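Local structure of 3-hydroxy-3-methylglutaryl-CoA lyase (Acinetobacter baumannii, 6NDS) at residues N105-H117 against Q145-E159. The protein is an enzyme of the HMGL-like lyase family, built on a TIM-barrel fold, and is seen here with coenzyme A and a zinc ion. Sequence-based numbering, arbitrary orientation. Where two conformers were deposited one is given.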
loop_
_atom_site.group_PDB
_atom_site.type_symbol
_atom_site.label_atom_id
_atom_site.label_comp_id
_atom_site.label_asym_id
_atom_site.label_seq_id
_atom_site.Cartn_x
_atom_site.Cartn_y
_atom_site.Cartn_z
ATOM N N ASN A 105 6.454 -25.474 -18.517
ATOM C CA ASN A 105 7.472 -24.863 -19.368
ATOM C C ASN A 105 8.717 -24.498 -18.581
ATOM O O ASN A 105 9.807 -24.392 -19.158
ATOM C CB ASN A 105 6.962 -23.587 -20.040
ATOM C CG ASN A 105 5.753 -23.813 -20.938
ATOM O OD1 ASN A 105 4.857 -22.967 -20.989
ATOM N ND2 ASN A 105 5.729 -24.937 -21.668
ATOM N N GLU A 106 8.558 -24.256 -17.286
ATOM C CA GLU A 106 9.649 -23.816 -16.432
ATOM C C GLU A 106 9.421 -24.362 -15.033
ATOM O O GLU A 106 8.290 -24.370 -14.536
ATOM C CB GLU A 106 9.736 -22.289 -16.414
ATOM C CG GLU A 106 10.881 -21.701 -15.602
ATOM C CD GLU A 106 11.076 -20.211 -15.909
ATOM O OE1 GLU A 106 10.537 -19.361 -15.163
ATOM O OE2 GLU A 106 11.749 -19.895 -16.915
ATOM N N LEU A 107 10.495 -24.840 -14.419
ATOM C CA LEU A 107 10.461 -25.364 -13.065
ATOM C C LEU A 107 11.058 -24.321 -12.130
ATOM O O LEU A 107 12.225 -23.946 -12.284
ATOM C CB LEU A 107 11.238 -26.679 -12.980
ATOM C CG LEU A 107 10.482 -27.963 -13.348
ATOM C CD1 LEU A 107 9.783 -27.889 -14.687
ATOM C CD2 LEU A 107 11.456 -29.146 -13.303
ATOM N N ASN A 108 10.255 -23.861 -11.171
ATOM C CA ASN A 108 10.669 -22.872 -10.173
ATOM C C ASN A 108 11.067 -23.612 -8.898
ATOM O O ASN A 108 10.210 -24.049 -8.124
ATOM C CB ASN A 108 9.549 -21.876 -9.906
ATOM C CG ASN A 108 9.926 -20.850 -8.872
ATOM O OD1 ASN A 108 11.111 -20.594 -8.648
ATOM N ND2 ASN A 108 8.920 -20.251 -8.224
ATOM N N LEU A 109 12.376 -23.755 -8.699
ATOM C CA LEU A 109 12.918 -24.392 -7.505
ATOM C C LEU A 109 12.882 -23.401 -6.350
ATOM O O LEU A 109 13.186 -22.224 -6.529
ATOM C CB LEU A 109 14.362 -24.843 -7.739
ATOM C CG LEU A 109 14.782 -25.440 -9.087
ATOM C CD1 LEU A 109 16.193 -26.004 -9.002
ATOM C CD2 LEU A 109 13.828 -26.511 -9.536
ATOM N N VAL A 110 12.516 -23.876 -5.157
ATOM C CA VAL A 110 12.353 -22.979 -4.015
ATOM C C VAL A 110 13.043 -23.545 -2.779
ATOM O O VAL A 110 12.826 -24.704 -2.413
ATOM C CB VAL A 110 10.867 -22.715 -3.706
ATOM C CG1 VAL A 110 10.731 -21.807 -2.471
ATOM C CG2 VAL A 110 10.170 -22.083 -4.902
ATOM N N LEU A 111 13.846 -22.712 -2.121
ATOM C CA LEU A 111 14.266 -22.957 -0.747
ATOM C C LEU A 111 14.270 -21.617 -0.015
ATOM O O LEU A 111 14.164 -20.553 -0.633
ATOM C CB LEU A 111 15.634 -23.659 -0.674
ATOM C CG LEU A 111 16.898 -22.805 -0.581
ATOM C CD1 LEU A 111 18.105 -23.705 -0.282
ATOM C CD2 LEU A 111 17.129 -21.981 -1.843
ATOM N N SER A 112 14.347 -21.665 1.317
ATOM C CA SER A 112 14.365 -20.455 2.137
ATOM C C SER A 112 15.774 -20.142 2.624
ATOM O O SER A 112 16.544 -21.049 2.940
ATOM C CB SER A 112 13.429 -20.600 3.343
ATOM O OG SER A 112 12.108 -20.895 2.915
ATOM N N ALA A 113 16.110 -18.845 2.696
ATOM C CA ALA A 113 17.385 -18.453 3.290
ATOM C C ALA A 113 17.424 -18.743 4.783
ATOM O O ALA A 113 18.509 -18.856 5.361
ATOM C CB ALA A 113 17.649 -16.960 3.052
ATOM N N SER A 114 16.260 -18.829 5.416
ATOM C CA SER A 114 16.150 -19.175 6.824
ATOM C C SER A 114 16.130 -20.690 6.966
ATOM O O SER A 114 15.254 -21.349 6.395
ATOM C CB SER A 114 14.871 -18.580 7.407
ATOM O OG SER A 114 14.500 -19.261 8.596
ATOM N N GLN A 115 17.094 -21.239 7.711
ATOM C CA GLN A 115 17.073 -22.677 7.969
ATOM C C GLN A 115 15.778 -23.090 8.658
ATOM O O GLN A 115 15.203 -24.134 8.333
ATOM C CB GLN A 115 18.271 -23.085 8.820
ATOM C CG GLN A 115 18.443 -24.592 8.917
ATOM C CD GLN A 115 19.128 -25.176 7.700
ATOM O OE1 GLN A 115 18.544 -25.263 6.623
ATOM N NE2 GLN A 115 20.384 -25.576 7.869
ATOM N N THR A 116 15.310 -22.287 9.622
ATOM C CA THR A 116 14.089 -22.642 10.343
ATOM C C THR A 116 12.893 -22.683 9.404
ATOM O O THR A 116 12.072 -23.608 9.458
ATOM C CB THR A 116 13.823 -21.649 11.474
ATOM O OG1 THR A 116 14.925 -21.637 12.386
ATOM C CG2 THR A 116 12.549 -22.033 12.213
ATOM N N HIS A 117 12.765 -21.675 8.536
ATOM C CA HIS A 117 11.652 -21.666 7.600
ATOM C C HIS A 117 11.768 -22.792 6.574
ATOM O O HIS A 117 10.756 -23.381 6.182
ATOM C CB HIS A 117 11.564 -20.307 6.904
ATOM C CG HIS A 117 10.329 -20.133 6.081
ATOM N ND1 HIS A 117 10.302 -20.374 4.724
ATOM C CD2 HIS A 117 9.079 -19.743 6.422
ATOM C CE1 HIS A 117 9.084 -20.146 4.265
ATOM N NE2 HIS A 117 8.324 -19.757 5.273
ATOM N N GLN A 145 13.525 -25.731 -18.433
ATOM C CA GLN A 145 14.264 -24.572 -17.954
ATOM C C GLN A 145 13.900 -24.300 -16.501
ATOM O O GLN A 145 12.877 -24.765 -15.997
ATOM C CB GLN A 145 14.025 -23.337 -18.823
ATOM C CG GLN A 145 12.604 -22.857 -18.900
ATOM C CD GLN A 145 12.425 -21.862 -20.029
ATOM O OE1 GLN A 145 12.774 -22.146 -21.172
ATOM N NE2 GLN A 145 11.905 -20.682 -19.710
ATOM N N PHE A 146 14.778 -23.558 -15.821
ATOM C CA PHE A 146 14.770 -23.475 -14.369
ATOM C C PHE A 146 14.775 -22.029 -13.908
ATOM O O PHE A 146 15.319 -21.142 -14.575
ATOM C CB PHE A 146 15.993 -24.169 -13.737
ATOM C CG PHE A 146 16.124 -25.627 -14.090
ATOM C CD1 PHE A 146 15.226 -26.556 -13.593
ATOM C CD2 PHE A 146 17.162 -26.066 -14.890
ATOM C CE1 PHE A 146 15.350 -27.895 -13.906
ATOM C CE2 PHE A 146 17.293 -27.413 -15.206
ATOM C CZ PHE A 146 16.382 -28.325 -14.708
ATOM N N ASN A 147 14.141 -21.814 -12.761
ATOM C CA ASN A 147 14.225 -20.592 -11.978
ATOM C C ASN A 147 14.608 -20.990 -10.560
ATOM O O ASN A 147 14.126 -22.007 -10.058
ATOM C CB ASN A 147 12.884 -19.856 -11.975
ATOM C CG ASN A 147 12.976 -18.462 -11.368
ATOM O OD1 ASN A 147 13.359 -17.511 -12.052
ATOM N ND2 ASN A 147 12.613 -18.336 -10.083
ATOM N N GLY A 148 15.486 -20.213 -9.926
ATOM C CA GLY A 148 15.846 -20.488 -8.546
ATOM C C GLY A 148 15.323 -19.415 -7.610
ATOM O O GLY A 148 15.691 -18.242 -7.746
ATOM N N THR A 149 14.468 -19.790 -6.663
ATOM C CA THR A 149 13.904 -18.847 -5.704
ATOM C C THR A 149 14.613 -18.943 -4.362
ATOM O O THR A 149 14.874 -20.040 -3.856
ATOM C CB THR A 149 12.406 -19.095 -5.498
ATOM O OG1 THR A 149 11.697 -18.801 -6.707
ATOM C CG2 THR A 149 11.842 -18.214 -4.376
ATOM N N VAL A 150 14.911 -17.788 -3.786
ATOM C CA VAL A 150 15.360 -17.694 -2.404
ATOM C C VAL A 150 14.231 -17.041 -1.622
ATOM O O VAL A 150 13.996 -15.830 -1.762
ATOM C CB VAL A 150 16.662 -16.894 -2.271
ATOM C CG1 VAL A 150 17.157 -16.948 -0.829
ATOM C CG2 VAL A 150 17.714 -17.416 -3.239
ATOM N N ALA A 151 13.515 -17.842 -0.825
ATOM C CA ALA A 151 12.481 -17.326 0.062
ATOM C C ALA A 151 13.109 -16.730 1.328
ATOM O O ALA A 151 14.297 -16.906 1.607
ATOM C CB ALA A 151 11.479 -18.425 0.422
ATOM N N THR A 152 12.286 -16.001 2.091
ATOM C CA THR A 152 12.700 -15.224 3.265
ATOM C C THR A 152 13.986 -14.437 3.012
ATOM O O THR A 152 14.840 -14.328 3.896
ATOM C CB THR A 152 12.831 -16.110 4.521
ATOM O OG1 THR A 152 13.880 -17.078 4.367
ATOM C CG2 THR A 152 11.521 -16.849 4.805
ATOM N N THR A 153 14.113 -13.853 1.813
ATOM C CA THR A 153 15.310 -13.083 1.478
ATOM C C THR A 153 15.465 -11.873 2.391
ATOM O O THR A 153 16.588 -11.493 2.755
ATOM C CB THR A 153 15.248 -12.640 0.008
ATOM O OG1 THR A 153 15.577 -13.753 -0.834
ATOM C CG2 THR A 153 16.215 -11.484 -0.284
ATOM N N PHE A 154 14.347 -11.263 2.782
ATOM C CA PHE A 154 14.357 -9.979 3.469
ATOM C C PHE A 154 14.031 -10.094 4.957
ATOM O O PHE A 154 13.785 -9.072 5.611
ATOM C CB PHE A 154 13.380 -9.027 2.772
ATOM C CG PHE A 154 13.645 -8.860 1.296
ATOM C CD1 PHE A 154 14.524 -7.886 0.841
ATOM C CD2 PHE A 154 13.025 -9.680 0.368
ATOM C CE1 PHE A 154 14.779 -7.737 -0.521
ATOM C CE2 PHE A 154 13.270 -9.532 -0.989
ATOM C CZ PHE A 154 14.149 -8.553 -1.434
ATOM N N GLY A 155 14.040 -11.299 5.508
ATOM C CA GLY A 155 13.684 -11.541 6.894
ATOM C C GLY A 155 12.783 -12.761 6.977
ATOM O O GLY A 155 12.170 -13.183 5.998
ATOM N N CYS A 156 12.715 -13.336 8.176
ATOM C CA CYS A 156 12.014 -14.579 8.446
ATOM C C CYS A 156 11.060 -14.403 9.618
ATOM O O CYS A 156 11.422 -13.786 10.628
ATOM C CB CYS A 156 13.026 -15.687 8.760
ATOM S SG CYS A 156 12.299 -17.223 9.377
ATOM N N PRO A 157 9.833 -14.930 9.516
ATOM C CA PRO A 157 8.890 -14.814 10.641
ATOM C C PRO A 157 9.316 -15.595 11.878
ATOM O O PRO A 157 8.778 -15.345 12.967
ATOM C CB PRO A 157 7.579 -15.368 10.060
ATOM C CG PRO A 157 8.035 -16.330 8.985
ATOM C CD PRO A 157 9.266 -15.687 8.383
ATOM N N PHE A 158 10.248 -16.545 11.749
ATOM C CA PHE A 158 10.762 -17.294 12.888
ATOM C C PHE A 158 12.068 -16.721 13.420
ATOM O O PHE A 158 12.219 -16.526 14.630
ATOM C CB PHE A 158 10.995 -18.764 12.515
ATOM C CG PHE A 158 9.770 -19.481 12.045
ATOM C CD1 PHE A 158 8.743 -19.773 12.930
ATOM C CD2 PHE A 158 9.664 -19.906 10.727
ATOM C CE1 PHE A 158 7.616 -20.463 12.507
ATOM C CE2 PHE A 158 8.533 -20.594 10.291
ATOM C CZ PHE A 158 7.513 -20.873 11.185
ATOM N N GLU A 159 13.025 -16.469 12.526
ATOM C CA GLU A 159 14.379 -16.097 12.915
ATOM C C GLU A 159 14.583 -14.591 12.991
ATOM O O GLU A 159 15.508 -14.136 13.676
ATOM C CB GLU A 159 15.391 -16.706 11.932
ATOM C CG GLU A 159 15.410 -18.242 11.941
ATOM C CD GLU A 159 16.543 -18.846 11.113
ATOM O OE1 GLU A 159 17.305 -18.079 10.483
ATOM O OE2 GLU A 159 16.670 -20.094 11.090
HETATM O O HOH W 1 12.552 -17.376 -14.717
HETATM O O HOH W 2 14.448 -20.085 -17.081
HETATM O O HOH W 3 9.066 -17.842 -6.643
HETATM O O HOH W 4 19.050 -19.600 8.905
#
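Asn-108 extends its CG trans to the main-chain nitrogen (chi1 179°), alongside Asn-147, while Thr-149 holds OG1 opposite its own carbonyl carbon and beside its backbone N (chi1 -66°). Asn-108 OD1 takes two donors: Thr-149 OG1 at 2.7 Å, in the carbonyl plane on a lone pair, and Asn-147 ND2 at 3.1 Å, from above that plane. Asparagine suits this buried spot because its NH2 end can donate too, to Glu-55. Asn-147 ND2 also hydrogen-bonds Thr-183 OG1. Nearer the strand starts, Gln-145 NE2 donates to Glu-106 OE2 (2.9 Å) on its anti side, tilted out of the carboxylate plane; OE2 also pairs with Arg-53. Strands 106-112 and 145-151 are parallel neighbours in the TIM barrel; these polar groups share one face, while on the other Leu-107 lies beside the Phe-146 ring, CB against CD1, beneath helix 126-140. Past the strand ends, Thr-152 CG2 makes a CH-pi contact over one face of the His-117 imidazole, 3.9 Å from its centroid; an in-plane hydrogen bond between ND1 and Ser-112 OG fixes the ring's rotation. Thr-152 OG1 accepts from Ser-114 N, and Ser-114 N-caps the helix beginning at Gln-115. Branched Thr-116 sends OG1 to the anti lone pair of Glu-159 OE2 (2.7 Å) and its methyl to Phe-158 CB, while its backbone N meets OE2 from above the carboxylate plane (3.0 Å).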